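Uncharacterized protein (Thermus thermophilus HB8, PDB 6SCE) acts in Type III CRISPR defence as a DNA nuclease that is activated by cyclic oligoadenylate, which it binds. Local coordinates at residues 160-164 / 188-192; 230-235 / 246-250; 329-333 / 344-348; 520-526 / 540-546; 563-567 / 592-598. The contacts are given in a common frame with arbitrary orientation. Residue numbers count along the deposited sequence, not the author numbering.

From the N terminus the five contacts follow one another in series; none nests in or crosses another. Interaction 1 closes a span holding strands 169-172 and 179-184, laying 160-164 over strand 187-192, and interaction 2 packs the two helices leading from strand 225-229 to strand 260-262 of the same sheet. The two touch where Trp-192 NE1 lies 3.1 Å from His-231 NE2, a probable hydrogen bond. Interaction 3 belongs to a separate sheet and ties helix 326-338 to its edge strand 342-347. Interactions 4 and 5, centres about 20 Å apart, share the last sheet: one pairs antiparallel strands, the other joins a crossover helix to a loop, and they meet in packing between Glu-541 and Arg-567.

Interaction 1: residues 160-164 / 188-192; sequences PPGAF and PYWYW
An aromatic cluster of Phe-164, Tyr-189 and Tyr-191 joins the loop 160-164 to strand 187-192. Pro-161 to Phe-164 form a type I beta turn closed by Phe-164 N to Pro-161 O, 3.2 Å, with Gly-162 and Ala-163 at the corners. The CA atoms of Pro-161 and Tyr-191 are 8.3 Å apart. Strand residues alternate: Tyr-189 (chi1 m) and Tyr-191 (chi1 t) point toward the turn, Trp-190 away, to stack on Phe-212 of helix 206-220. The loop folds back over one face of a mixed sheet, Pro-161 and Phe-164 also resting on Val-182 of the neighbouring strand, and the contact comes within about 4 Å (nearest atoms) of the bound cyclic oligoadenylate. Phe-164 (chi1 m) directs its edge at the Tyr-189 face, T-shaped, centroids 5.3 Å apart and planes at 74°; its CE1 is 3.6 Å from Tyr-191 CD2. The rigid ring of Pro-161 presents CG to the Tyr-191 face, a CH-pi contact 3.8 Å from the ring centroid. A water links the turn to the strand, 2.9 Å from Ala-163 N, whose hydrogen it accepts, and 2.8 Å from Tyr-191 OH; the Tyr-189 hydroxyl meets the backbone of Leu-116.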
# COMPACT_ATOMS: atom_id res chain seq x y z
N PRO A 160 -20.14 13.19 -17.55
CA PRO A 160 -19.23 13.15 -16.38
C PRO A 160 -19.56 14.20 -15.32
O PRO A 160 -20.22 15.19 -15.63
CB PRO A 160 -17.87 13.45 -17.01
CG PRO A 160 -18.21 14.32 -18.17
CD PRO A 160 -19.44 13.68 -18.74
N PRO A 161 -19.09 13.99 -14.08
CA PRO A 161 -19.36 15.00 -13.07
C PRO A 161 -18.78 16.34 -13.45
O PRO A 161 -17.67 16.44 -14.03
CB PRO A 161 -18.70 14.43 -11.79
CG PRO A 161 -18.55 12.95 -12.04
CD PRO A 161 -18.44 12.78 -13.53
N GLY A 162 -19.52 17.41 -13.14
CA GLY A 162 -19.11 18.73 -13.54
C GLY A 162 -17.82 19.14 -12.89
O GLY A 162 -17.14 20.01 -13.40
N ALA A 163 -17.45 18.51 -11.77
CA ALA A 163 -16.23 18.86 -11.05
C ALA A 163 -14.91 18.53 -11.80
O ALA A 163 -13.87 19.08 -11.48
CB ALA A 163 -16.24 18.22 -9.68
N PHE A 164 -14.97 17.63 -12.77
CA PHE A 164 -13.80 17.29 -13.58
C PHE A 164 -13.52 18.35 -14.64
O PHE A 164 -14.46 18.99 -15.15
CB PHE A 164 -14.01 15.93 -14.28
CG PHE A 164 -13.74 14.74 -13.40
CD1 PHE A 164 -14.73 14.23 -12.60
CD2 PHE A 164 -12.48 14.15 -13.35
CE1 PHE A 164 -14.48 13.14 -11.78
CE2 PHE A 164 -12.23 13.07 -12.54
CZ PHE A 164 -13.23 12.56 -11.75
N PRO A 188 -7.95 6.62 -14.27
CA PRO A 188 -9.23 6.25 -13.72
C PRO A 188 -9.50 6.87 -12.37
O PRO A 188 -8.59 6.98 -11.53
CB PRO A 188 -9.11 4.73 -13.57
CG PRO A 188 -7.67 4.55 -13.23
CD PRO A 188 -6.90 5.65 -13.87
N TYR A 189 -10.77 7.18 -12.15
CA TYR A 189 -11.29 7.79 -10.92
C TYR A 189 -12.62 7.12 -10.60
O TYR A 189 -13.38 6.81 -11.51
CB TYR A 189 -11.51 9.29 -11.10
CG TYR A 189 -10.26 10.04 -11.50
CD1 TYR A 189 -9.85 10.08 -12.83
CD2 TYR A 189 -9.49 10.69 -10.56
CE1 TYR A 189 -8.71 10.74 -13.21
CE2 TYR A 189 -8.34 11.38 -10.93
CZ TYR A 189 -7.95 11.40 -12.26
OH TYR A 189 -6.79 12.05 -12.62
N TRP A 190 -12.86 6.86 -9.33
CA TRP A 190 -14.13 6.29 -8.85
C TRP A 190 -14.72 7.42 -7.99
O TRP A 190 -14.15 7.80 -6.98
CB TRP A 190 -13.86 5.03 -8.06
CG TRP A 190 -15.06 4.26 -7.56
CD1 TRP A 190 -15.26 3.82 -6.29
CD2 TRP A 190 -16.20 3.84 -8.31
NE1 TRP A 190 -16.45 3.14 -6.19
CE2 TRP A 190 -17.05 3.14 -7.42
CE3 TRP A 190 -16.58 3.98 -9.64
CZ2 TRP A 190 -18.27 2.59 -7.82
CZ3 TRP A 190 -17.80 3.43 -10.05
CH2 TRP A 190 -18.62 2.73 -9.15
N TYR A 191 -15.80 7.99 -8.47
CA TYR A 191 -16.32 9.26 -7.96
C TYR A 191 -17.67 9.02 -7.29
O TYR A 191 -18.59 8.48 -7.89
CB TYR A 191 -16.44 10.23 -9.11
CG TYR A 191 -16.90 11.63 -8.76
CD1 TYR A 191 -18.25 11.95 -8.74
CD2 TYR A 191 -15.99 12.63 -8.50
CE1 TYR A 191 -18.69 13.24 -8.45
CE2 TYR A 191 -16.42 13.92 -8.20
CZ TYR A 191 -17.77 14.22 -8.20
OH TYR A 191 -18.16 15.50 -7.90
N TRP A 192 -17.75 9.43 -6.03
CA TRP A 192 -18.90 9.15 -5.14
C TRP A 192 -20.08 10.01 -5.56
O TRP A 192 -19.94 11.22 -5.72
CB TRP A 192 -18.45 9.47 -3.72
CG TRP A 192 -19.44 9.51 -2.57
CD1 TRP A 192 -20.43 10.43 -2.37
CD2 TRP A 192 -19.44 8.66 -1.41
NE1 TRP A 192 -21.06 10.18 -1.17
CE2 TRP A 192 -20.47 9.11 -0.56
CE3 TRP A 192 -18.67 7.58 -1.00
CZ2 TRP A 192 -20.76 8.49 0.68
CZ3 TRP A 192 -18.95 6.97 0.21
CH2 TRP A 192 -19.99 7.44 1.04
O HOH W 1 -19.27 17.23 -9.87

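Interaction 2: residues 230-235 / 246-250; sequences YHKAHL and VFARW
Tyr-230 leaves strand 225-229 with an extended backbone, its CA 8.0 Å from that of Trp-250, and its p rotamer lays the ring against helix 240-257. The edge of Phe-247 meets the Tyr-230 face in a T-shaped pair, centroids 4.9 Å apart and planes at 64°, with Tyr-230 CE2 3.7 Å from Phe-247 CE1; Tyr-230 CB lies 3.8 Å from Trp-250 CE3. His-231, at phi/psi -84/78, is the centre of an inverse gamma turn, with a weak bond from Lys-232 N to Tyr-230 O (3.0 Å), and occupies the N-cap position of helix 232-236. Its carbonyl O approaches the edge of the indole, 3.4 Å from Trp-250 CH2, while its imidazole leads away to Lys-202 O and Trp-192. Lys-232 and Ala-233 point away from 246-250. His-234 (chi1 t), about one turn after His-231, faces the helix, CD2 3.8 Å from Trp-250 CZ2 and ND1 bonded to Ala-201 O. Leu-235 (m, t), its CA 7.3 Å from that of Val-246, is the branched residue that fills the gap: CD2 reaches Val-246 CG1 at 3.7 Å and Trp-250 CZ3 at 3.6 Å, and CD1 reaches Phe-247 CD1 at 3.8 Å. The wide Trp-250 (chi1 m) can touch four residues while its NE1 bonds Asp-203. Such apolar helix packing completes the helical connection of a beta-alpha-beta crossover between the adjacent parallel strands 225-229 and 260-262.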
# COMPACT_ATOMS: atom_id res chain seq x y z
N TYR A 230 -17.70 15.71 -0.12
CA TYR A 230 -18.31 15.56 1.17
C TYR A 230 -19.72 16.16 1.19
O TYR A 230 -20.07 17.01 0.36
CB TYR A 230 -17.41 16.09 2.29
CG TYR A 230 -17.06 17.56 2.26
CD1 TYR A 230 -17.98 18.52 2.66
CD2 TYR A 230 -15.79 18.00 1.87
CE1 TYR A 230 -17.65 19.87 2.66
CE2 TYR A 230 -15.45 19.34 1.88
CZ TYR A 230 -16.38 20.28 2.27
OH TYR A 230 -16.06 21.62 2.27
N HIS A 231 -20.52 15.66 2.11
CA HIS A 231 -21.96 15.97 2.20
C HIS A 231 -22.19 17.30 2.95
O HIS A 231 -22.59 17.31 4.11
CB HIS A 231 -22.66 14.84 2.93
CG HIS A 231 -22.81 13.59 2.10
ND1 HIS A 231 -23.52 12.50 2.54
CD2 HIS A 231 -22.34 13.27 0.87
CE1 HIS A 231 -23.50 11.56 1.61
NE2 HIS A 231 -22.79 12.00 0.59
N LYS A 232 -21.96 18.37 2.22
CA LYS A 232 -22.04 19.71 2.76
C LYS A 232 -23.45 20.01 3.26
O LYS A 232 -23.59 20.68 4.28
CB LYS A 232 -21.61 20.74 1.73
CG LYS A 232 -21.29 22.08 2.38
CD LYS A 232 -20.86 23.10 1.35
CE LYS A 232 -19.39 22.98 1.04
NZ LYS A 232 -19.00 24.04 0.08
N ALA A 233 -24.47 19.49 2.58
CA ALA A 233 -25.84 19.69 3.03
C ALA A 233 -26.06 19.07 4.42
O ALA A 233 -26.74 19.65 5.27
CB ALA A 233 -26.85 19.15 2.04
N HIS A 234 -25.47 17.92 4.69
CA HIS A 234 -25.52 17.38 6.03
C HIS A 234 -24.83 18.29 7.06
O HIS A 234 -25.35 18.48 8.17
CB HIS A 234 -24.93 15.99 6.14
CG HIS A 234 -25.04 15.42 7.51
ND1 HIS A 234 -26.23 14.94 8.02
CD2 HIS A 234 -24.12 15.25 8.49
CE1 HIS A 234 -26.03 14.49 9.24
NE2 HIS A 234 -24.75 14.67 9.55
N LEU A 235 -23.66 18.80 6.72
CA LEU A 235 -22.94 19.71 7.62
C LEU A 235 -23.79 20.97 7.96
O LEU A 235 -23.77 21.44 9.10
CB LEU A 235 -21.64 20.17 6.99
CG LEU A 235 -20.55 19.11 6.80
CD1 LEU A 235 -19.33 19.77 6.20
CD2 LEU A 235 -20.25 18.37 8.09
N VAL A 246 -18.20 16.63 13.07
CA VAL A 246 -18.61 15.73 11.98
C VAL A 246 -17.60 15.78 10.86
O VAL A 246 -17.13 14.74 10.38
CB VAL A 246 -19.99 16.08 11.44
CG1 VAL A 246 -20.28 15.30 10.15
CG2 VAL A 246 -21.05 15.77 12.49
N PHE A 247 -17.23 17.00 10.47
CA PHE A 247 -16.29 17.21 9.40
C PHE A 247 -14.90 16.65 9.69
O PHE A 247 -14.24 16.06 8.80
CB PHE A 247 -16.16 18.68 9.07
CG PHE A 247 -15.38 18.94 7.84
CD1 PHE A 247 -15.78 18.36 6.64
CD2 PHE A 247 -14.23 19.71 7.86
CE1 PHE A 247 -15.05 18.57 5.48
CE2 PHE A 247 -13.49 19.92 6.70
CZ PHE A 247 -13.90 19.36 5.51
N ALA A 248 -14.45 16.85 10.92
CA ALA A 248 -13.16 16.31 11.37
C ALA A 248 -13.16 14.78 11.30
O ALA A 248 -12.15 14.18 10.93
CB ALA A 248 -12.85 16.78 12.80
N ARG A 249 -14.27 14.17 11.67
CA ARG A 249 -14.43 12.71 11.58
C ARG A 249 -14.30 12.22 10.14
O ARG A 249 -13.57 11.27 9.87
CB ARG A 249 -15.75 12.25 12.16
CG ARG A 249 -15.80 12.27 13.69
CD ARG A 249 -16.99 11.50 14.21
NE ARG A 249 -18.28 12.16 14.01
CZ ARG A 249 -18.87 13.00 14.88
NH1 ARG A 249 -18.26 13.33 16.02
NH2 ARG A 249 -20.05 13.52 14.60
N TRP A 250 -15.01 12.86 9.22
CA TRP A 250 -14.91 12.55 7.76
C TRP A 250 -13.50 12.70 7.22
O TRP A 250 -13.00 11.84 6.45
CB TRP A 250 -15.83 13.44 6.94
CG TRP A 250 -17.28 13.30 7.24
CD1 TRP A 250 -17.88 12.36 8.02
CD2 TRP A 250 -18.31 14.14 6.75
NE1 TRP A 250 -19.24 12.58 8.05
CE2 TRP A 250 -19.53 13.66 7.26
CE3 TRP A 250 -18.33 15.26 5.90
CZ2 TRP A 250 -20.75 14.27 6.98
CZ3 TRP A 250 -19.55 15.86 5.62
CH2 TRP A 250 -20.73 15.35 6.14

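Interaction 3: residues 329-333 / 344-348; sequences LRWAE and HRSFL
Helix 326-338 and strand 342-347 are the last two elements of a beta-alpha-beta unit that starts with strand 316-321, in a Rossmann-like sheet consistent with a CARF domain. The local helix and strand axes run antiparallel, at 173° and 10.0 Å closest approach, as required when the chain returns along the helix to begin the edge strand. Glu-333 and Arg-345 have the closest CA atoms, 7.8 Å apart. The strand is extended, so Arg-345 points toward the helix while His-344 and Ser-346 point away.

The polar part is a salt bridge. Glu-333, with chi1 and chi2 both t, stretches toward the strand, and Arg-345, with chi1 p and chi3 m, reaches across to the helix, its guanidinium beside Leu-329 and Glu-333; long flexible chains of opposite charge suit this partly exposed boundary. Glu-333 OE2 has a second charged partner, Arg-337, one turn further along the helix.

The apolar part centres on Leu-329 (t, p), one helical turn before Glu-333 and so on the same side. It is buried, resting also on Leu-319 and Thr-321 of the adjacent strand. Its CD2 lies 3.7 Å from Phe-347 CE1 and over one face of the Arg-345 guanidinium, 3.6 Å from NE, leaving the guanidinium edge for the charge. There Arg-345 NH1 donates to Glu-333 OE1 at 2.9 Å with an angle of 151°.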
# COMPACT_ATOMS: atom_id res chain seq x y z
N LEU A 329 5.88 12.04 4.53
CA LEU A 329 7.23 12.53 4.73
C LEU A 329 7.37 13.07 6.15
O LEU A 329 8.37 12.80 6.83
CB LEU A 329 7.59 13.60 3.70
CG LEU A 329 8.97 14.23 3.79
CD1 LEU A 329 10.03 13.19 3.58
CD2 LEU A 329 9.11 15.34 2.76
N ARG A 330 6.38 13.84 6.58
CA ARG A 330 6.40 14.42 7.95
C ARG A 330 6.53 13.32 9.01
O ARG A 330 7.34 13.40 9.95
CB ARG A 330 5.13 15.24 8.18
CG ARG A 330 4.99 15.87 9.56
CD ARG A 330 3.63 16.58 9.67
NE ARG A 330 3.48 17.27 10.96
CZ ARG A 330 2.35 17.87 11.37
NH1 ARG A 330 1.27 17.89 10.60
NH2 ARG A 330 2.31 18.46 12.56
N TRP A 331 5.76 12.25 8.87
CA TRP A 331 5.78 11.15 9.85
C TRP A 331 7.07 10.36 9.80
O TRP A 331 7.57 9.91 10.82
CB TRP A 331 4.59 10.20 9.64
CG TRP A 331 3.30 10.95 9.74
CD1 TRP A 331 3.04 11.97 10.60
CD2 TRP A 331 2.13 10.76 8.96
NE1 TRP A 331 1.77 12.43 10.40
CE2 TRP A 331 1.18 11.70 9.40
CE3 TRP A 331 1.78 9.89 7.93
CZ2 TRP A 331 -0.09 11.78 8.86
CZ3 TRP A 331 0.50 9.98 7.39
CH2 TRP A 331 -0.40 10.91 7.85
N ALA A 332 7.63 10.21 8.60
CA ALA A 332 8.92 9.52 8.46
C ALA A 332 10.02 10.34 9.12
O ALA A 332 10.86 9.80 9.85
CB ALA A 332 9.26 9.29 6.99
N GLU A 333 10.02 11.64 8.85
CA GLU A 333 10.98 12.54 9.50
C GLU A 333 10.88 12.44 11.03
O GLU A 333 11.90 12.33 11.70
CB GLU A 333 10.76 13.98 9.01
CG GLU A 333 11.75 14.96 9.57
CD GLU A 333 11.48 16.40 9.14
OE1 GLU A 333 10.30 16.77 9.01
OE2 GLU A 333 12.45 17.15 8.97
N HIS A 344 17.36 14.65 6.50
CA HIS A 344 17.32 15.64 5.44
C HIS A 344 16.20 15.23 4.49
O HIS A 344 16.08 14.05 4.15
CB HIS A 344 18.62 15.67 4.70
CG HIS A 344 19.82 15.73 5.59
ND1 HIS A 344 20.20 16.89 6.24
CD2 HIS A 344 20.73 14.79 5.92
CE1 HIS A 344 21.29 16.65 6.94
NE2 HIS A 344 21.64 15.39 6.76
N ARG A 345 15.40 16.18 4.06
CA ARG A 345 14.25 15.91 3.24
C ARG A 345 14.20 16.93 2.17
O ARG A 345 14.66 18.05 2.37
CB ARG A 345 12.97 15.99 4.06
CG ARG A 345 12.88 17.22 4.95
CD ARG A 345 11.59 17.21 5.76
NE ARG A 345 10.50 17.77 4.98
CZ ARG A 345 9.24 17.88 5.39
NH1 ARG A 345 8.86 17.45 6.60
NH2 ARG A 345 8.35 18.41 4.57
N SER A 346 13.62 16.57 1.04
CA SER A 346 13.31 17.54 0.03
C SER A 346 12.11 17.06 -0.76
O SER A 346 11.86 15.85 -0.84
CB SER A 346 14.51 17.76 -0.90
OG SER A 346 14.29 18.91 -1.72
N PHE A 347 11.36 18.01 -1.32
CA PHE A 347 10.28 17.71 -2.26
C PHE A 347 10.74 17.71 -3.71
O PHE A 347 11.48 18.63 -4.17
CB PHE A 347 9.12 18.69 -2.11
CG PHE A 347 8.35 18.55 -0.84
CD1 PHE A 347 7.60 17.41 -0.59
CD2 PHE A 347 8.36 19.58 0.11
CE1 PHE A 347 6.87 17.29 0.58
CE2 PHE A 347 7.63 19.46 1.28
CZ PHE A 347 6.90 18.30 1.53
N LEU A 348 10.25 16.72 -4.45
CA LEU A 348 10.35 16.69 -5.92
C LEU A 348 9.21 17.52 -6.50
O LEU A 348 8.19 17.68 -5.84
CB LEU A 348 10.24 15.26 -6.45
CG LEU A 348 11.21 14.27 -5.83
CD1 LEU A 348 10.92 12.88 -6.43
CD2 LEU A 348 12.68 14.66 -6.03

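Interaction 4: residues 520-526 / 540-546; sequences ARMGGHL and TEVDGVF
Five backbone hydrogen bonds join two adjacent antiparallel strands of a mixed sheet consistent with a PD-(D/E)XK nuclease fold. One hydrogen-bonded pair has Arg-521 N to Val-545 O 2.7 Å and Val-545 N to Arg-521 O 3.1 Å; the other has Gly-524 N to Val-542 O and Val-542 N to Gly-524 O, each 2.8 Å; Leu-526 N to Thr-540 O adds 2.9 Å. Asp-543, where the chain turns a corner, has OD2 hydrogen-bonded to Cys-557 N and forms with Gly-544 a classic beta bulge against Val-555 on the other neighbouring strand, 551-558. Glycines fit here: a CB on Gly-523 would clash with Val-542 O, and on Gly-524 (phi/psi 163/-155) with the preceding carbonyl. The 520-526 and 544-546 axes approach to 4.4 Å, N-to-C directions at 144°. The small Ala-520 CB, 4.0 Å from Phe-546 CB, lets the strands come close. Leu-526 CD1 reaches Val-542 CG1 at 3.9 Å. Beside Asp-543 a water accepts from Gly-523 N at 2.8 Å and donates to Asp-543 O at 2.9 Å.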
# COMPACT_ATOMS: atom_id res chain seq x y z
N ALA A 520 4.52 -9.21 19.89
CA ALA A 520 3.05 -9.13 20.08
C ALA A 520 2.69 -8.11 21.15
O ALA A 520 3.45 -7.87 22.09
CB ALA A 520 2.48 -10.49 20.43
N ARG A 521 1.53 -7.48 20.97
CA ARG A 521 1.02 -6.47 21.86
C ARG A 521 -0.47 -6.68 22.05
O ARG A 521 -1.17 -7.22 21.17
CB ARG A 521 1.21 -5.06 21.30
CG ARG A 521 2.63 -4.68 20.93
CD ARG A 521 3.45 -4.28 22.14
NE ARG A 521 4.77 -3.81 21.73
CZ ARG A 521 5.84 -4.58 21.59
NH1 ARG A 521 5.80 -5.89 21.85
NH2 ARG A 521 6.99 -4.04 21.20
N MSE A 522 -0.97 -6.18 23.18
CA MSE A 522 -2.41 -6.18 23.42
C MSE A 522 -3.00 -5.00 22.68
O MSE A 522 -2.32 -4.38 21.86
CB MSE A 522 -2.62 -6.21 24.94
CG MSE A 522 -2.27 -7.60 25.43
SE MSE A 522 -3.11 -7.85 27.23
CE MSE A 522 -4.90 -8.14 26.50
N GLY A 523 -4.26 -4.71 22.96
CA GLY A 523 -5.04 -3.75 22.21
C GLY A 523 -4.86 -2.30 22.58
O GLY A 523 -4.11 -1.94 23.50
N GLY A 524 -5.54 -1.46 21.83
CA GLY A 524 -5.50 -0.04 22.09
C GLY A 524 -6.00 0.77 20.91
O GLY A 524 -6.78 0.30 20.09
N HIS A 525 -5.53 2.01 20.85
CA HIS A 525 -6.04 2.98 19.92
C HIS A 525 -4.94 3.36 18.94
O HIS A 525 -3.83 3.65 19.36
CB HIS A 525 -6.55 4.20 20.69
CG HIS A 525 -7.83 3.92 21.43
ND1 HIS A 525 -7.85 3.33 22.67
CD2 HIS A 525 -9.12 4.10 21.07
CE1 HIS A 525 -9.11 3.18 23.06
NE2 HIS A 525 -9.90 3.64 22.10
N LEU A 526 -5.27 3.34 17.66
CA LEU A 526 -4.37 3.85 16.63
C LEU A 526 -4.72 5.31 16.42
O LEU A 526 -5.70 5.64 15.76
CB LEU A 526 -4.54 3.06 15.34
CG LEU A 526 -4.40 1.54 15.48
CD1 LEU A 526 -4.80 0.84 14.18
CD2 LEU A 526 -2.99 1.18 15.86
N THR A 540 -9.59 4.70 15.75
CA THR A 540 -9.74 3.26 15.48
C THR A 540 -9.13 2.43 16.62
O THR A 540 -8.05 2.72 17.11
CB THR A 540 -9.09 2.82 14.15
OG1 THR A 540 -9.78 3.42 13.06
CG2 THR A 540 -9.17 1.32 13.97
N GLU A 541 -9.86 1.39 17.03
CA GLU A 541 -9.47 0.55 18.16
C GLU A 541 -9.09 -0.80 17.65
O GLU A 541 -9.71 -1.30 16.71
CB GLU A 541 -10.65 0.33 19.11
CG GLU A 541 -10.91 1.48 20.06
CD GLU A 541 -12.25 1.36 20.77
OE1 GLU A 541 -12.60 0.23 21.17
OE2 GLU A 541 -12.94 2.39 20.92
N VAL A 542 -8.10 -1.42 18.28
CA VAL A 542 -7.77 -2.79 17.96
C VAL A 542 -7.64 -3.61 19.24
O VAL A 542 -7.30 -3.07 20.28
CB VAL A 542 -6.45 -2.91 17.16
CG1 VAL A 542 -6.58 -2.22 15.80
CG2 VAL A 542 -5.30 -2.33 17.95
N ASP A 543 -7.82 -4.92 19.13
CA ASP A 543 -7.70 -5.85 20.27
C ASP A 543 -6.31 -6.44 20.47
O ASP A 543 -6.02 -7.09 21.48
CB ASP A 543 -8.71 -6.97 20.10
CG ASP A 543 -10.15 -6.48 20.17
OD1 ASP A 543 -10.36 -5.38 20.70
OD2 ASP A 543 -11.04 -7.19 19.66
N GLY A 544 -5.43 -6.22 19.48
CA GLY A 544 -4.07 -6.66 19.57
C GLY A 544 -3.33 -6.30 18.29
O GLY A 544 -3.93 -5.96 17.27
N VAL A 545 -2.01 -6.34 18.36
CA VAL A 545 -1.19 -6.12 17.18
C VAL A 545 0.11 -6.90 17.34
O VAL A 545 0.65 -7.03 18.44
CB VAL A 545 -0.98 -4.61 16.90
CG1 VAL A 545 -0.24 -3.92 18.04
CG2 VAL A 545 -0.27 -4.37 15.57
N PHE A 546 0.57 -7.47 16.23
CA PHE A 546 1.88 -8.10 16.23
C PHE A 546 2.60 -7.83 14.90
O PHE A 546 1.96 -7.56 13.86
CB PHE A 546 1.84 -9.60 16.62
CG PHE A 546 1.07 -10.50 15.71
CD1 PHE A 546 -0.29 -10.69 15.89
CD2 PHE A 546 1.71 -11.24 14.73
CE1 PHE A 546 -1.01 -11.55 15.06
CE2 PHE A 546 1.02 -12.12 13.91
CZ PHE A 546 -0.35 -12.26 14.06
O HOH W 2 -6.40 -5.98 24.17
O HOH W 3 -7.79 5.66 13.44

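Interaction 5: residues 563-567 / 592-598; sequences GLRER and WRGAPPP
The guanidinium of Arg-565 has the Trp-592 atom CZ2 over one face, Arg-565 NH2 lying 3.3 Å from Trp-592 CZ2. The arginine belongs to helix 561-579, the crossover helix of a beta-alpha-beta unit between the neighbouring strands 551-558 and 584-592; the loop 592-598 leaves the second of these strands on its way to strand 603-607. The CA atoms of Arg-565 and Pro-597 are 7.3 Å apart, and the arginine side chain (chi1 m, chi2 t, chi3 t) spans the gap. With Trp-592 CZ2 over one face, the guanidinium edge is turned to the main-chain carbonyls, a task its flat, multiple-donor end suits well.

From Ala-595 to Pro-598 the loop is extended, the three prolines near phi -50 to -67° and psi 152-154°, close to polyproline II; this conformation lacks internal backbone bonding, so its carbonyls can accept from outside. Arg-565 NH1 donates to Pro-596 O at 3.3 Å. Asp-561, at the start of the helix, makes a salt bridge with Arg-565 and also accepts from Arg-593 N, drawing the loop toward the helix.

Leu-564 (m, t) faces the sheet, resting on Met-587 and Ala-589, and its CD1 meets the Trp-592 edge at CZ3, 3.8 Å away. Ala-595 O receives two hydrogen bonds, from Arg-565 NH2 at 2.7 Å and from Trp-592 NE1 at 3.0 Å.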
# COMPACT_ATOMS: atom_id res chain seq x y z
N GLY A 563 -19.44 -11.38 15.68
CA GLY A 563 -18.72 -10.12 15.85
C GLY A 563 -17.67 -9.95 14.77
O GLY A 563 -17.44 -8.84 14.27
N LEU A 564 -17.04 -11.07 14.40
CA LEU A 564 -16.00 -11.09 13.38
C LEU A 564 -16.57 -10.84 11.98
O LEU A 564 -15.98 -10.09 11.20
CB LEU A 564 -15.26 -12.43 13.40
CG LEU A 564 -14.62 -12.82 14.73
CD1 LEU A 564 -13.96 -14.19 14.62
CD2 LEU A 564 -13.62 -11.77 15.20
N ARG A 565 -17.71 -11.46 11.66
CA ARG A 565 -18.38 -11.20 10.38
C ARG A 565 -18.70 -9.71 10.19
O ARG A 565 -18.51 -9.17 9.11
CB ARG A 565 -19.67 -12.02 10.23
CG ARG A 565 -19.43 -13.50 10.00
CD ARG A 565 -20.73 -14.28 9.92
NE ARG A 565 -20.57 -15.66 10.39
CZ ARG A 565 -20.01 -16.66 9.69
NH1 ARG A 565 -19.52 -16.45 8.48
NH2 ARG A 565 -19.92 -17.87 10.23
N GLU A 566 -19.21 -9.08 11.26
CA GLU A 566 -19.60 -7.67 11.22
C GLU A 566 -18.38 -6.76 11.08
O GLU A 566 -18.46 -5.67 10.49
CB GLU A 566 -20.37 -7.29 12.49
CG GLU A 566 -20.99 -5.90 12.45
N ARG A 567 -17.25 -7.20 11.64
CA ARG A 567 -16.05 -6.39 11.65
C ARG A 567 -15.20 -6.55 10.38
O ARG A 567 -14.44 -5.63 10.03
CB ARG A 567 -15.23 -6.70 12.90
CG ARG A 567 -15.74 -5.98 14.14
CD ARG A 567 -15.25 -4.54 14.18
NE ARG A 567 -13.79 -4.49 14.29
CZ ARG A 567 -13.04 -3.41 14.10
NH1 ARG A 567 -13.59 -2.24 13.79
NH2 ARG A 567 -11.73 -3.50 14.23
N TRP A 592 -16.77 -20.48 17.34
CA TRP A 592 -17.26 -20.41 15.97
C TRP A 592 -18.46 -21.34 15.80
O TRP A 592 -18.41 -22.50 16.21
CB TRP A 592 -16.18 -20.80 14.95
CG TRP A 592 -16.56 -20.35 13.57
CD1 TRP A 592 -17.38 -21.01 12.69
CD2 TRP A 592 -16.18 -19.13 12.92
NE1 TRP A 592 -17.52 -20.28 11.53
CE2 TRP A 592 -16.79 -19.12 11.65
CE3 TRP A 592 -15.37 -18.05 13.29
CZ2 TRP A 592 -16.63 -18.07 10.75
CZ3 TRP A 592 -15.21 -17.01 12.40
CH2 TRP A 592 -15.83 -17.02 11.14
N ARG A 593 -19.52 -20.83 15.18
CA ARG A 593 -20.75 -21.60 14.92
C ARG A 593 -21.09 -21.74 13.43
O ARG A 593 -20.98 -22.83 12.88
CB ARG A 593 -21.92 -20.98 15.67
CG ARG A 593 -21.89 -21.31 17.14
CD ARG A 593 -22.61 -20.30 18.01
NE ARG A 593 -22.16 -20.42 19.39
CZ ARG A 593 -22.64 -19.71 20.41
NH1 ARG A 593 -23.60 -18.81 20.22
NH2 ARG A 593 -22.15 -19.90 21.63
N GLY A 594 -21.47 -20.63 12.81
CA GLY A 594 -22.14 -20.65 11.50
C GLY A 594 -21.34 -21.15 10.30
O GLY A 594 -20.48 -22.04 10.42
N ALA A 595 -21.64 -20.58 9.14
CA ALA A 595 -20.97 -20.97 7.89
C ALA A 595 -19.46 -20.71 7.95
O ALA A 595 -18.98 -20.06 8.89
CB ALA A 595 -21.59 -20.22 6.72
N PRO A 596 -18.71 -21.23 6.96
CA PRO A 596 -17.33 -20.76 6.79
C PRO A 596 -17.23 -19.23 6.76
O PRO A 596 -18.21 -18.57 6.38
CB PRO A 596 -16.91 -21.35 5.43
CG PRO A 596 -18.12 -22.07 4.89
CD PRO A 596 -19.01 -22.35 6.06
N PRO A 597 -16.07 -18.67 7.15
CA PRO A 597 -15.90 -17.21 7.11
C PRO A 597 -15.99 -16.64 5.68
O PRO A 597 -15.72 -17.36 4.71
CB PRO A 597 -14.49 -16.99 7.69
CG PRO A 597 -13.80 -18.30 7.59
CD PRO A 597 -14.83 -19.38 7.51
N PRO A 598 -16.38 -15.36 5.55
CA PRO A 598 -16.47 -14.78 4.21
C PRO A 598 -15.08 -14.66 3.58
O PRO A 598 -14.09 -14.55 4.30
CB PRO A 598 -17.10 -13.41 4.46
CG PRO A 598 -16.76 -13.06 5.87
CD PRO A 598 -16.54 -14.35 6.61